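Local atomic coordinates of CurF (Lyngbya majuscula, PDB entry 5DP2), a protein that binds NADP and, as an enoyl reductase-family cyclopropanase, probably forms the cyclopropane ring during curacin A biosynthesis. Residues E185-T190 / I203-N208; P192-V197 / S331-K336. All blocks are in the same frame, centred on the assembly; numbering follows the deposited sequence.

How the contacts relate
Contact 1 and the 192-197 side of contact 2 lie in one beta-alpha-beta unit of the Rossmann sheet; 331-336 leads into a strand of the other, mixed sheet. Contact 1 (185-190 with 203-208) pairs the unit's two strands at the margin of the parallel sheet and is mostly buried. Contact 2 (192-197 with 331-336) is smaller and only partly buried; it ties the start of the intervening helix 195-200 to a distant loop after helix 321-329. They adjoin where Ile195 packs on Val206 and Thr190. Backbone bonds and apolar or ring packing dominate contact 1, with charge and water at its outer end, whereas in contact 2 polar groups converge on the phosphates of NADP.

Contact 1: residues E185-T190 / I203-N208; sequences EVFATT and IKHVMN. With NAP (NADP nicotinamide-adenine-dinucleotide phosphate), chain B.
Phe187 and His205 lie side by side on neighbouring parallel strands, pointing the same way; their planes are 22° apart, but the rings are slid so far that they barely overlap. Along His205, CB sits 3.9 Å from Phe187 CD2, and chi1 of -65° sets CG beside the backbone N, near Phe187 CE2. Beyond it, CD2 of His205 comes over a face of the phenyl ring, 3.5 Å from Phe187 CE2. At the tip, His205 NE2 meets water 1 at 2.7 Å in the imidazole plane, and that water donates to Glu185 OE2. An alanine in place of His205 would probably leave Phe187 CE2 without its CD2 neighbour and water 1 without its histidine mate. In the Lys204 conformer described, one of two, NZ forms a long salt bridge of 3.5 Å with Glu185 OE2. The unbranched, flexible Met207 chain, bent at chi3, brings CE to the Phe187 edge on the side covered by helix 214-221. On the other side small Ala188 CB meets Ile203, while Val206 CG1 packs on Thr190 CG2 next to Ile195 of helix 195-200. Ala188 N to His205 O (2.9 Å), Met207 N to Ala188 O and Thr190 N to Met207 O join the strands. Thr190 OG1 has Ser168 as its main partner and at most a weak bond to NADP. Main-chain bonds thus hold the register, while the long, partly water-mediated charge pair probably adds little rigidity.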
ATOM      1  N   GLU A 185     -17.166 -13.541  -1.501  1.00  7.40           N
ATOM      2  CA  GLU A 185     -18.236 -12.684  -0.977  1.00  8.09           C
ATOM      3  C   GLU A 185     -17.624 -11.673   0.010  1.00  7.27           C
ATOM      4  O   GLU A 185     -17.150 -12.060   1.080  1.00  7.85           O
ATOM      5  CB  GLU A 185     -19.307 -13.496  -0.286  1.00  9.05           C
ATOM      6  CG  GLU A 185     -20.469 -12.616   0.110  1.00 10.97           C
ATOM      7  CD  GLU A 185     -21.604 -13.329   0.812  1.00 12.52           C
ATOM      8  OE1 GLU A 185     -21.410 -14.483   1.269  1.00 14.79           O
ATOM      9  OE2 GLU A 185     -22.674 -12.703   0.947  1.00 18.12           O
ATOM     10  N   VAL A 186     -17.622 -10.402  -0.375  1.00  7.73           N
ATOM     11  CA  VAL A 186     -17.001  -9.356   0.425  1.00  6.99           C
ATOM     12  C   VAL A 186     -17.972  -8.819   1.489  1.00  6.55           C
ATOM     13  O   VAL A 186     -19.101  -8.427   1.180  1.00  8.56           O
ATOM     14  CB  VAL A 186     -16.507  -8.191  -0.468  1.00  7.98           C
ATOM     15  CG1 VAL A 186     -16.091  -6.986   0.360  1.00  8.42           C
ATOM     16  CG2 VAL A 186     -15.351  -8.662  -1.331  1.00  9.61           C
ATOM     17  N   PHE A 187     -17.464  -8.745   2.709  1.00  6.03           N
ATOM     18  CA  PHE A 187     -18.068  -8.014   3.810  1.00  6.34           C
ATOM     19  C   PHE A 187     -17.090  -6.875   4.101  1.00  5.99           C
ATOM     20  O   PHE A 187     -15.911  -7.123   4.286  1.00 10.45           O
ATOM     21  CB  PHE A 187     -18.209  -8.914   5.038  1.00  6.95           C
ATOM     22  CG  PHE A 187     -19.175 -10.059   4.878  1.00  7.23           C
ATOM     23  CD1 PHE A 187     -18.901 -11.142   4.052  1.00  8.51           C
ATOM     24  CD2 PHE A 187     -20.360 -10.077   5.575  1.00  9.53           C
ATOM     25  CE1 PHE A 187     -19.779 -12.179   3.903  1.00 10.51           C
ATOM     26  CE2 PHE A 187     -21.248 -11.121   5.432  1.00 11.34           C
ATOM     27  CZ  PHE A 187     -20.959 -12.180   4.594  1.00 11.41           C
ATOM     28  N   ALA A 188     -17.533  -5.643   4.059  1.00  5.84           N
ATOM     29  CA  ALA A 188     -16.624  -4.495   4.205  1.00  6.13           C
ATOM     30  C   ALA A 188     -16.966  -3.692   5.428  1.00  5.81           C
ATOM     31  O   ALA A 188     -18.131  -3.591   5.826  1.00  7.21           O
ATOM     32  CB  ALA A 188     -16.732  -3.613   2.969  1.00  7.01           C
ATOM     33  N   THR A 189     -15.937  -3.076   6.012  1.00  5.26           N
ATOM     34  CA  THR A 189     -16.161  -2.047   7.039  1.00  5.23           C
ATOM     35  C   THR A 189     -15.511  -0.743   6.606  1.00  5.11           C
ATOM     36  O   THR A 189     -14.465  -0.719   5.946  1.00  5.28           O
ATOM     37  CB  THR A 189     -15.669  -2.448   8.436  1.00  6.06           C
ATOM     38  OG1 THR A 189     -14.237  -2.379   8.468  1.00  5.83           O
ATOM     39  CG2 THR A 189     -16.186  -3.815   8.842  1.00  7.18           C
ATOM     40  N   THR A 190     -16.143   0.364   6.992  1.00  5.31           N
ATOM     41  CA  THR A 190     -15.610   1.698   6.746  1.00  5.25           C
ATOM     42  C   THR A 190     -16.324   2.658   7.713  1.00  5.62           C
ATOM     43  O   THR A 190     -17.268   2.296   8.415  1.00  6.32           O
ATOM     44  CB  THR A 190     -15.801   2.116   5.263  1.00  5.40           C
ATOM     45  OG1 THR A 190     -15.144   3.340   5.027  1.00  6.69           O
ATOM     46  CG2 THR A 190     -17.261   2.285   4.897  1.00  6.19           C
ATOM     47  N   ILE A 203     -20.807  -3.121  -3.166  1.00 11.70           N
ATOM     48  CA  ILE A 203     -20.668  -4.037  -2.048  0.78 11.03           C
ATOM     49  C   ILE A 203     -22.002  -4.127  -1.301  1.00 10.62           C
ATOM     50  O   ILE A 203     -22.559  -3.121  -0.877  1.00 10.41           O
ATOM     51  CB  ILE A 203     -19.527  -3.596  -1.088  0.78 10.30           C
ATOM     52  CG1 ILE A 203     -18.221  -3.299  -1.861  0.78 11.29           C
ATOM     53  CG2 ILE A 203     -19.291  -4.645  -0.016  0.78 12.38           C
ATOM     54  CD1 ILE A 203     -17.117  -2.708  -0.997  0.78 11.28           C
ATOM     55  N   LYS A 204     -22.505  -5.339  -1.151  1.00 12.10           N
ATOM     56  CA  LYS A 204     -23.784  -5.592  -0.497  0.50 12.14           C
ATOM     57  C   LYS A 204     -23.713  -5.323   1.023  1.00 10.34           C
ATOM     58  O   LYS A 204     -24.554  -4.611   1.595  1.00 12.65           O
ATOM     59  CB  LYS A 204     -24.180  -7.053  -0.792  0.50 13.50           C
ATOM     60  CG  LYS A 204     -25.543  -7.507  -0.288  0.50 15.65           C
ATOM     61  CD  LYS A 204     -25.932  -8.889  -0.841  0.50 15.01           C
ATOM     62  CE  LYS A 204     -25.385 -10.019   0.003  0.50 16.96           C
ATOM     63  NZ  LYS A 204     -25.518 -11.371  -0.618  0.50 11.55           N
ATOM     64  N   HIS A 205     -22.737  -5.942   1.688  1.00 10.65           N
ATOM     65  CA  HIS A 205     -22.636  -5.877   3.146  1.00 10.53           C
ATOM     66  C   HIS A 205     -21.536  -4.893   3.560  1.00  9.51           C
ATOM     67  O   HIS A 205     -20.357  -5.184   3.400  1.00 11.61           O
ATOM     68  CB  HIS A 205     -22.318  -7.252   3.741  1.00 13.40           C
ATOM     69  CG  HIS A 205     -23.391  -8.276   3.539  1.00 15.97           C
ATOM     70  ND1 HIS A 205     -24.719  -8.055   3.843  1.00 17.87           N
ATOM     71  CD2 HIS A 205     -23.317  -9.559   3.120  1.00 18.18           C
ATOM     72  CE1 HIS A 205     -25.417  -9.151   3.606  1.00 19.80           C
ATOM     73  NE2 HIS A 205     -24.586 -10.080   3.176  1.00 20.69           N
ATOM     74  N   VAL A 206     -21.938  -3.738   4.075  1.00  8.46           N
ATOM     75  CA  VAL A 206     -21.018  -2.681   4.479  1.00  7.63           C
ATOM     76  C   VAL A 206     -21.436  -2.228   5.882  1.00  8.33           C
ATOM     77  O   VAL A 206     -22.597  -1.903   6.120  1.00 11.48           O
ATOM     78  CB  VAL A 206     -21.016  -1.484   3.514  1.00  7.71           C
ATOM     79  CG1 VAL A 206     -19.916  -0.507   3.926  1.00  8.01           C
ATOM     80  CG2 VAL A 206     -20.829  -1.909   2.062  1.00  8.81           C
ATOM     81  N   MET A 207     -20.476  -2.244   6.810  1.00  7.78           N
ATOM     82  CA  MET A 207     -20.699  -2.009   8.239  1.00  8.35           C
ATOM     83  C   MET A 207     -19.745  -0.933   8.732  1.00  7.02           C
ATOM     84  O   MET A 207     -18.723  -0.657   8.108  1.00  7.55           O
ATOM     85  CB  MET A 207     -20.437  -3.323   9.039  1.00 10.97           C
ATOM     86  CG  MET A 207     -21.408  -4.431   8.701  1.00 12.45           C
ATOM     87  SD  MET A 207     -20.812  -6.054   9.161  1.00 13.73           S
ATOM     88  CE  MET A 207     -19.687  -6.292   7.799  1.00 16.01           C
ATOM     89  N   ASN A 208     -20.053  -0.375   9.890  1.00  8.06           N
ATOM     90  CA  ASN A 208     -19.201   0.614  10.529  1.00  7.63           C
ATOM     91  C   ASN A 208     -17.959  -0.028  11.117  1.00  7.69           C
ATOM     92  O   ASN A 208     -18.039  -0.972  11.919  1.00  9.43           O
ATOM     93  CB  ASN A 208     -20.031   1.269  11.659  1.00  8.78           C
ATOM     94  CG  ASN A 208     -19.296   2.363  12.407  1.00  9.29           C
ATOM     95  OD1 ASN A 208     -18.271   2.852  11.977  1.00  8.85           O
ATOM     96  ND2 ASN A 208     -19.853   2.769  13.547  1.00 11.89           N
TER
HETATM   97  PA  NAP B 401      -5.470   3.809   3.979  0.91  5.73           P
HETATM   98  O1A NAP B 401      -5.785   4.549   2.725  0.91  5.89           O
HETATM   99  O2A NAP B 401      -6.114   2.495   4.229  0.91  7.21           O
HETATM  100  O5B NAP B 401      -5.742   4.814   5.192  0.91  6.09           O
HETATM  101  C5B NAP B 401      -5.864   4.336   6.538  0.91  6.88           C
HETATM  102  C4B NAP B 401      -7.192   3.664   6.808  0.91  6.87           C
HETATM  103  O4B NAP B 401      -7.284   3.405   8.189  0.91  8.01           O
HETATM  104  C3B NAP B 401      -8.388   4.478   6.408  0.91  7.47           C
HETATM  105  O3B NAP B 401      -9.072   3.780   5.365  0.91  8.85           O
HETATM  106  C2B NAP B 401      -9.249   4.592   7.681  0.91  6.26           C
HETATM  107  O2B NAP B 401     -10.616   4.312   7.574  0.91  6.50           O
HETATM  108  C1B NAP B 401      -8.668   3.519   8.580  0.91  6.89           C
HETATM  109  N9A NAP B 401      -8.650   3.859   9.996  0.91  7.20           N
HETATM  110  C8A NAP B 401      -7.681   4.577  10.663  0.91  9.94           C
HETATM  111  N7A NAP B 401      -7.994   4.692  11.975  0.91 11.23           N
HETATM  112  C5A NAP B 401      -9.152   4.039  12.146  0.91  8.87           C
HETATM  113  C6A NAP B 401     -10.004   3.778  13.260  0.91 10.50           C
HETATM  114  N6A NAP B 401      -9.675   4.243  14.482  0.91 14.12           N
HETATM  115  N1A NAP B 401     -11.107   3.069  13.060  0.91 10.48           N
HETATM  116  C2A NAP B 401     -11.402   2.623  11.834  0.91  8.65           C
HETATM  117  N3A NAP B 401     -10.686   2.799  10.720  0.91  6.87           N
HETATM  118  C4A NAP B 401      -9.584   3.516  10.879  0.91  6.92           C
HETATM  119  O3  NAP B 401      -3.877   3.615   4.106  0.91  5.81           O
HETATM  120  PN  NAP B 401      -2.916   2.567   3.371  0.91  5.26           P
HETATM  121  O1N NAP B 401      -1.662   3.280   3.042  0.91  5.57           O
HETATM  122  O2N NAP B 401      -3.651   1.852   2.275  0.91  6.92           O
HETATM  123  O5D NAP B 401      -2.593   1.582   4.545  0.91  7.01           O
HETATM  124  C5D NAP B 401      -3.657   0.763   5.081  0.91  8.65           C
HETATM  125  C4D NAP B 401      -3.226   0.181   6.451  0.91  8.42           C
HETATM  126  O4D NAP B 401      -2.402  -0.928   6.204  0.91  9.49           O
HETATM  127  C3D NAP B 401      -2.387   1.130   7.316  0.91  9.11           C
HETATM  128  O3D NAP B 401      -2.610   0.785   8.689  0.91 12.73           O
HETATM  129  C2D NAP B 401      -0.976   0.830   6.877  0.91  9.79           C
HETATM  130  O2D NAP B 401      -0.045   1.162   7.912  0.91 14.82           O
HETATM  131  C1D NAP B 401      -1.048  -0.648   6.599  0.91  8.87           C
HETATM  132  N1N NAP B 401      -0.229  -1.247   5.523  0.91  8.67           N
HETATM  133  C2N NAP B 401       0.577  -2.296   5.804  0.91  8.23           C
HETATM  134  C3N NAP B 401       1.360  -2.914   4.833  0.91  8.37           C
HETATM  135  C7N NAP B 401       2.228  -4.069   5.197  0.91  8.67           C
HETATM  136  O7N NAP B 401       3.020  -4.407   4.344  0.91 11.10           O
HETATM  137  N7N NAP B 401       2.075  -4.656   6.414  0.91  9.26           N
HETATM  138  C4N NAP B 401       1.312  -2.435   3.520  0.91  9.36           C
HETATM  139  C5N NAP B 401       0.475  -1.358   3.255  0.91  9.48           C
HETATM  140  C6N NAP B 401      -0.296  -0.773   4.267  0.91  9.50           C
HETATM  141  P2B NAP B 401     -11.693   5.300   6.927  0.91  6.51           P
HETATM  142  O1X NAP B 401     -11.388   5.358   5.435  0.91  6.19           O
HETATM  143  O2X NAP B 401     -12.994   4.617   7.243  0.91  6.96           O
HETATM  144  O3X NAP B 401     -11.517   6.642   7.595  0.91  7.91           O
HETATM  145  O   HOH W   1     -25.381 -12.595   2.640  1.00 23.77           O
HETATM  146  O   HOH W   2     -24.915 -14.006  -0.203  1.00 47.73           O
HETATM  147  O   HOH W   3     -21.326  -7.956  -0.007  0.37 10.60           O
HETATM  148  O   HOH W   4     -20.549  -7.877  -1.375  0.50 12.63           O

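Contact 2: residues P192-V197 / S331-K336; sequences PHKISV and SKHIGK. With NAP (NADP nicotinamide-adenine-dinucleotide phosphate), chain B.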
ATOM      1  N   PRO A 192     -18.751   5.670   9.102  1.00  7.00           N
ATOM      2  CA  PRO A 192     -20.165   5.868   8.756  1.00  7.28           C
ATOM      3  C   PRO A 192     -20.436   6.705   7.496  1.00  7.42           C
ATOM      4  O   PRO A 192     -21.346   6.363   6.729  1.00  8.82           O
ATOM      5  CB  PRO A 192     -20.741   6.497  10.025  1.00  8.75           C
ATOM      6  CG  PRO A 192     -19.927   5.860  11.110  1.00  8.78           C
ATOM      7  CD  PRO A 192     -18.538   5.780  10.563  1.00  7.83           C
ATOM      8  N   HIS A 193     -19.695   7.787   7.285  1.00  7.28           N
ATOM      9  CA  HIS A 193     -19.973   8.658   6.171  1.00  8.08           C
ATOM     10  C   HIS A 193     -19.450   8.123   4.832  1.00  7.58           C
ATOM     11  O   HIS A 193     -19.728   8.729   3.799  1.00  9.55           O
ATOM     12  CB  HIS A 193     -19.466  10.086   6.411  1.00  8.57           C
ATOM     13  CG  HIS A 193     -17.989  10.233   6.324  1.00  9.55           C
ATOM     14  ND1 HIS A 193     -17.138   9.783   7.301  1.00 12.95           N
ATOM     15  CD2 HIS A 193     -17.219  10.805   5.370  1.00 12.18           C
ATOM     16  CE1 HIS A 193     -15.901  10.079   6.950  1.00 13.17           C
ATOM     17  NE2 HIS A 193     -15.925  10.696   5.783  1.00 15.12           N
ATOM     18  N   LYS A 194     -18.690   7.026   4.860  1.00  6.73           N
ATOM     19  CA  LYS A 194     -18.211   6.365   3.648  1.00  6.55           C
ATOM     20  C   LYS A 194     -18.998   5.118   3.293  1.00  6.67           C
ATOM     21  O   LYS A 194     -18.795   4.561   2.206  1.00  7.33           O
ATOM     22  CB  LYS A 194     -16.713   6.037   3.772  1.00  6.35           C
ATOM     23  CG  LYS A 194     -15.847   7.252   4.054  1.00  6.68           C
ATOM     24  CD  LYS A 194     -14.360   6.913   4.074  1.00  6.32           C
ATOM     25  CE  LYS A 194     -13.519   8.083   4.552  1.00  7.02           C
ATOM     26  NZ  LYS A 194     -12.058   7.810   4.416  1.00  7.11           N
ATOM     27  N   ILE A 195     -19.908   4.679   4.166  1.00  6.94           N
ATOM     28  CA  ILE A 195     -20.664   3.447   3.902  1.00  7.27           C
ATOM     29  C   ILE A 195     -21.430   3.533   2.594  1.00  7.82           C
ATOM     30  O   ILE A 195     -21.391   2.608   1.779  1.00  8.27           O
ATOM     31  CB  ILE A 195     -21.589   3.117   5.101  1.00  7.61           C
ATOM     32  CG1 ILE A 195     -20.725   2.667   6.296  1.00  7.32           C
ATOM     33  CG2 ILE A 195     -22.618   2.055   4.710  1.00  8.72           C
ATOM     34  CD1 ILE A 195     -21.488   2.419   7.587  1.00  8.92           C
ATOM     35  N   SER A 196     -22.141   4.639   2.375  1.00  9.50           N
ATOM     36  CA  SER A 196     -22.937   4.798   1.176  1.00 11.74           C
ATOM     37  C   SER A 196     -22.077   4.729  -0.076  1.00 11.66           C
ATOM     38  O   SER A 196     -22.528   4.225  -1.126  1.00 12.08           O
ATOM     39  CB  SER A 196     -23.673   6.157   1.228  1.00 15.47           C
ATOM     40  OG  SER A 196     -22.749   7.251   1.272  1.00 24.93           O
ATOM     41  N   VAL A 197     -20.864   5.259   0.013  1.00 11.87           N
ATOM     42  CA  VAL A 197     -19.952   5.261  -1.112  1.00 12.37           C
ATOM     43  C   VAL A 197     -19.591   3.814  -1.498  1.00 10.55           C
ATOM     44  O   VAL A 197     -19.598   3.442  -2.675  1.00 11.87           O
ATOM     45  CB  VAL A 197     -18.678   6.100  -0.800  1.00 14.93           C
ATOM     46  CG1 VAL A 197     -17.700   6.051  -1.965  1.00 16.34           C
ATOM     47  CG2 VAL A 197     -19.040   7.541  -0.460  1.00 18.00           C
ATOM     48  N   SER A 331      -8.213  11.292   6.894  1.00  9.92           N
ATOM     49  CA  SER A 331      -8.978  10.239   6.280  1.00 10.52           C
ATOM     50  C   SER A 331     -10.139  10.752   5.473  1.00 10.22           C
ATOM     51  O   SER A 331     -11.279  10.303   5.631  1.00 11.99           O
ATOM     52  CB  SER A 331      -9.444   9.243   7.312  1.00 11.88           C
ATOM     53  OG  SER A 331      -9.540   8.002   6.672  1.00 14.29           O
ATOM     54  N   LYS A 332      -9.849  11.726   4.619  1.00  9.81           N
ATOM     55  CA  LYS A 332     -10.845  12.390   3.797  1.00 10.78           C
ATOM     56  C   LYS A 332     -11.117  11.691   2.482  1.00 11.13           C
ATOM     57  O   LYS A 332     -11.876  12.200   1.660  1.00 15.32           O
ATOM     58  CB  LYS A 332     -10.394  13.838   3.520  1.00 11.32           C
ATOM     59  CG  LYS A 332     -10.260  14.689   4.751  1.00 13.46           C
ATOM     60  CD  LYS A 332      -9.818  16.091   4.365  1.00 17.16           C
ATOM     61  CE  LYS A 332      -9.904  17.067   5.500  1.00 22.40           C
ATOM     62  NZ  LYS A 332      -9.663  18.459   5.025  1.00 25.85           N
ATOM     63  N   HIS A 333     -10.496  10.534   2.295  1.00 10.02           N
ATOM     64  CA  HIS A 333     -10.349   9.925   0.973  1.00  8.76           C
ATOM     65  C   HIS A 333     -11.131   8.627   0.776  1.00  7.45           C
ATOM     66  O   HIS A 333     -11.561   7.956   1.693  1.00  8.96           O
ATOM     67  CB  HIS A 333      -8.862   9.613   0.776  1.00  8.83           C
ATOM     68  CG  HIS A 333      -8.363   8.578   1.714  1.00  8.96           C
ATOM     69  ND1 HIS A 333      -8.553   8.658   3.085  1.00 10.57           N
ATOM     70  CD2 HIS A 333      -7.742   7.399   1.470  1.00  8.33           C
ATOM     71  CE1 HIS A 333      -8.061   7.558   3.628  1.00 10.52           C
ATOM     72  NE2 HIS A 333      -7.555   6.783   2.674  1.00  9.18           N
ATOM     73  N   ILE A 334     -11.249   8.275  -0.508  1.00  7.02           N
ATOM     74  CA  ILE A 334     -11.538   6.917  -0.956  1.00  6.44           C
ATOM     75  C   ILE A 334     -10.402   6.545  -1.916  1.00  6.02           C
ATOM     76  O   ILE A 334     -10.177   7.268  -2.902  1.00  7.73           O
ATOM     77  CB  ILE A 334     -12.874   6.813  -1.718  1.00  8.45           C
ATOM     78  CG1 ILE A 334     -14.042   7.357  -0.897  1.00 10.36           C
ATOM     79  CG2 ILE A 334     -13.091   5.386  -2.218  1.00  9.23           C
ATOM     80  CD1 ILE A 334     -14.439   6.462   0.232  1.00 11.12           C
ATOM     81  N   GLY A 335      -9.695   5.454  -1.654  1.00  5.31           N
ATOM     82  CA  GLY A 335      -8.633   5.032  -2.582  1.00  5.51           C
ATOM     83  C   GLY A 335      -7.290   5.652  -2.248  1.00  5.09           C
ATOM     84  O   GLY A 335      -6.787   5.485  -1.117  1.00  6.76           O
ATOM     85  N   LYS A 336      -6.699   6.339  -3.224  1.00  5.31           N
ATOM     86  CA  LYS A 336      -5.319   6.787  -3.159  0.56  5.03           C
ATOM     87  C   LYS A 336      -5.219   8.329  -3.241  1.00  5.52           C
ATOM     88  O   LYS A 336      -5.979   8.967  -3.978  1.00  7.09           O
ATOM     89  CB  LYS A 336      -4.492   6.140  -4.301  0.56  4.85           C
ATOM     90  CG  LYS A 336      -2.995   5.924  -3.997  0.56  3.96           C
ATOM     91  CD  LYS A 336      -2.748   4.706  -3.117  0.56  3.86           C
ATOM     92  CE  LYS A 336      -1.264   4.532  -2.755  0.56  4.27           C
ATOM     93  NZ  LYS A 336      -1.002   3.294  -1.956  0.56  4.28           N
TER
HETATM   94  PA  NAP B 401      -5.470   3.809   3.979  0.91  5.73           P
HETATM   95  O1A NAP B 401      -5.785   4.549   2.725  0.91  5.89           O
HETATM   96  O2A NAP B 401      -6.114   2.495   4.229  0.91  7.21           O
HETATM   97  O5B NAP B 401      -5.742   4.814   5.192  0.91  6.09           O
HETATM   98  C5B NAP B 401      -5.864   4.336   6.538  0.91  6.88           C
HETATM   99  C4B NAP B 401      -7.192   3.664   6.808  0.91  6.87           C
HETATM  100  O4B NAP B 401      -7.284   3.405   8.189  0.91  8.01           O
HETATM  101  C3B NAP B 401      -8.388   4.478   6.408  0.91  7.47           C
HETATM  102  O3B NAP B 401      -9.072   3.780   5.365  0.91  8.85           O
HETATM  103  C2B NAP B 401      -9.249   4.592   7.681  0.91  6.26           C
HETATM  104  O2B NAP B 401     -10.616   4.312   7.574  0.91  6.50           O
HETATM  105  C1B NAP B 401      -8.668   3.519   8.580  0.91  6.89           C
HETATM  106  N9A NAP B 401      -8.650   3.859   9.996  0.91  7.20           N
HETATM  107  C8A NAP B 401      -7.681   4.577  10.663  0.91  9.94           C
HETATM  108  N7A NAP B 401      -7.994   4.692  11.975  0.91 11.23           N
HETATM  109  C5A NAP B 401      -9.152   4.039  12.146  0.91  8.87           C
HETATM  110  C6A NAP B 401     -10.004   3.778  13.260  0.91 10.50           C
HETATM  111  N6A NAP B 401      -9.675   4.243  14.482  0.91 14.12           N
HETATM  112  N1A NAP B 401     -11.107   3.069  13.060  0.91 10.48           N
HETATM  113  C2A NAP B 401     -11.402   2.623  11.834  0.91  8.65           C
HETATM  114  N3A NAP B 401     -10.686   2.799  10.720  0.91  6.87           N
HETATM  115  C4A NAP B 401      -9.584   3.516  10.879  0.91  6.92           C
HETATM  116  O3  NAP B 401      -3.877   3.615   4.106  0.91  5.81           O
HETATM  117  PN  NAP B 401      -2.916   2.567   3.371  0.91  5.26           P
HETATM  118  O1N NAP B 401      -1.662   3.280   3.042  0.91  5.57           O
HETATM  119  O2N NAP B 401      -3.651   1.852   2.275  0.91  6.92           O
HETATM  120  O5D NAP B 401      -2.593   1.582   4.545  0.91  7.01           O
HETATM  121  C5D NAP B 401      -3.657   0.763   5.081  0.91  8.65           C
HETATM  122  C4D NAP B 401      -3.226   0.181   6.451  0.91  8.42           C
HETATM  123  O4D NAP B 401      -2.402  -0.928   6.204  0.91  9.49           O
HETATM  124  C3D NAP B 401      -2.387   1.130   7.316  0.91  9.11           C
HETATM  125  O3D NAP B 401      -2.610   0.785   8.689  0.91 12.73           O
HETATM  126  C2D NAP B 401      -0.976   0.830   6.877  0.91  9.79           C
HETATM  127  O2D NAP B 401      -0.045   1.162   7.912  0.91 14.82           O
HETATM  128  C1D NAP B 401      -1.048  -0.648   6.599  0.91  8.87           C
HETATM  129  N1N NAP B 401      -0.229  -1.247   5.523  0.91  8.67           N
HETATM  130  C2N NAP B 401       0.577  -2.296   5.804  0.91  8.23           C
HETATM  131  C3N NAP B 401       1.360  -2.914   4.833  0.91  8.37           C
HETATM  132  C7N NAP B 401       2.228  -4.069   5.197  0.91  8.67           C
HETATM  133  O7N NAP B 401       3.020  -4.407   4.344  0.91 11.10           O
HETATM  134  N7N NAP B 401       2.075  -4.656   6.414  0.91  9.26           N
HETATM  135  C4N NAP B 401       1.312  -2.435   3.520  0.91  9.36           C
HETATM  136  C5N NAP B 401       0.475  -1.358   3.255  0.91  9.48           C
HETATM  137  C6N NAP B 401      -0.296  -0.773   4.267  0.91  9.50           C
HETATM  138  P2B NAP B 401     -11.693   5.300   6.927  0.91  6.51           P
HETATM  139  O1X NAP B 401     -11.388   5.358   5.435  0.91  6.19           O
HETATM  140  O2X NAP B 401     -12.994   4.617   7.243  0.91  6.96           O
HETATM  141  O3X NAP B 401     -11.517   6.642   7.595  0.91  7.91           O
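The 2'-phosphate site of NADP lies where Lys194, just beyond the end of a Rossmann strand, meets the main chain of Ser331 and His333. Long and flexible yet here fully extended beyond CG, the Lys194 chain delivers its ammonium to three acceptors at once. NZ donates to phosphate oxygen O1X of NADP at 2.7 Å, to His333 O at 2.8 Å and to Ser331 O at 2.9 Å. The ammonium lies in the plane of the His333 carbonyl, but 58° out of that of Ser331. Two main-chain oxygens and the phosphate thus hold the ammonium, and its charge would probably offset that of the phosphate. A Schellman motif ends helix 321-329 at Ser331, whose positive phi turns the chain into this loop. The short Ser331 side chain suits the close quarters: its OG donates to O3X of the same phosphate at 2.6 Å. His333 serves a different part of the cofactor. Histidine suits the place because its ring can offer an N-H at its edge: NE2 donates to pyrophosphate oxygen O1A at 2.9 Å, with an N-H...O angle of 159°. Away from the phosphates, branched Ile334 supplies the apolar side of the contact. Its CD1 lies 3.9 Å from Lys194 CD, against the aliphatic part of the lysine, and 4.0 Å from CG1 of Val197, on the first turn of helix 195-200.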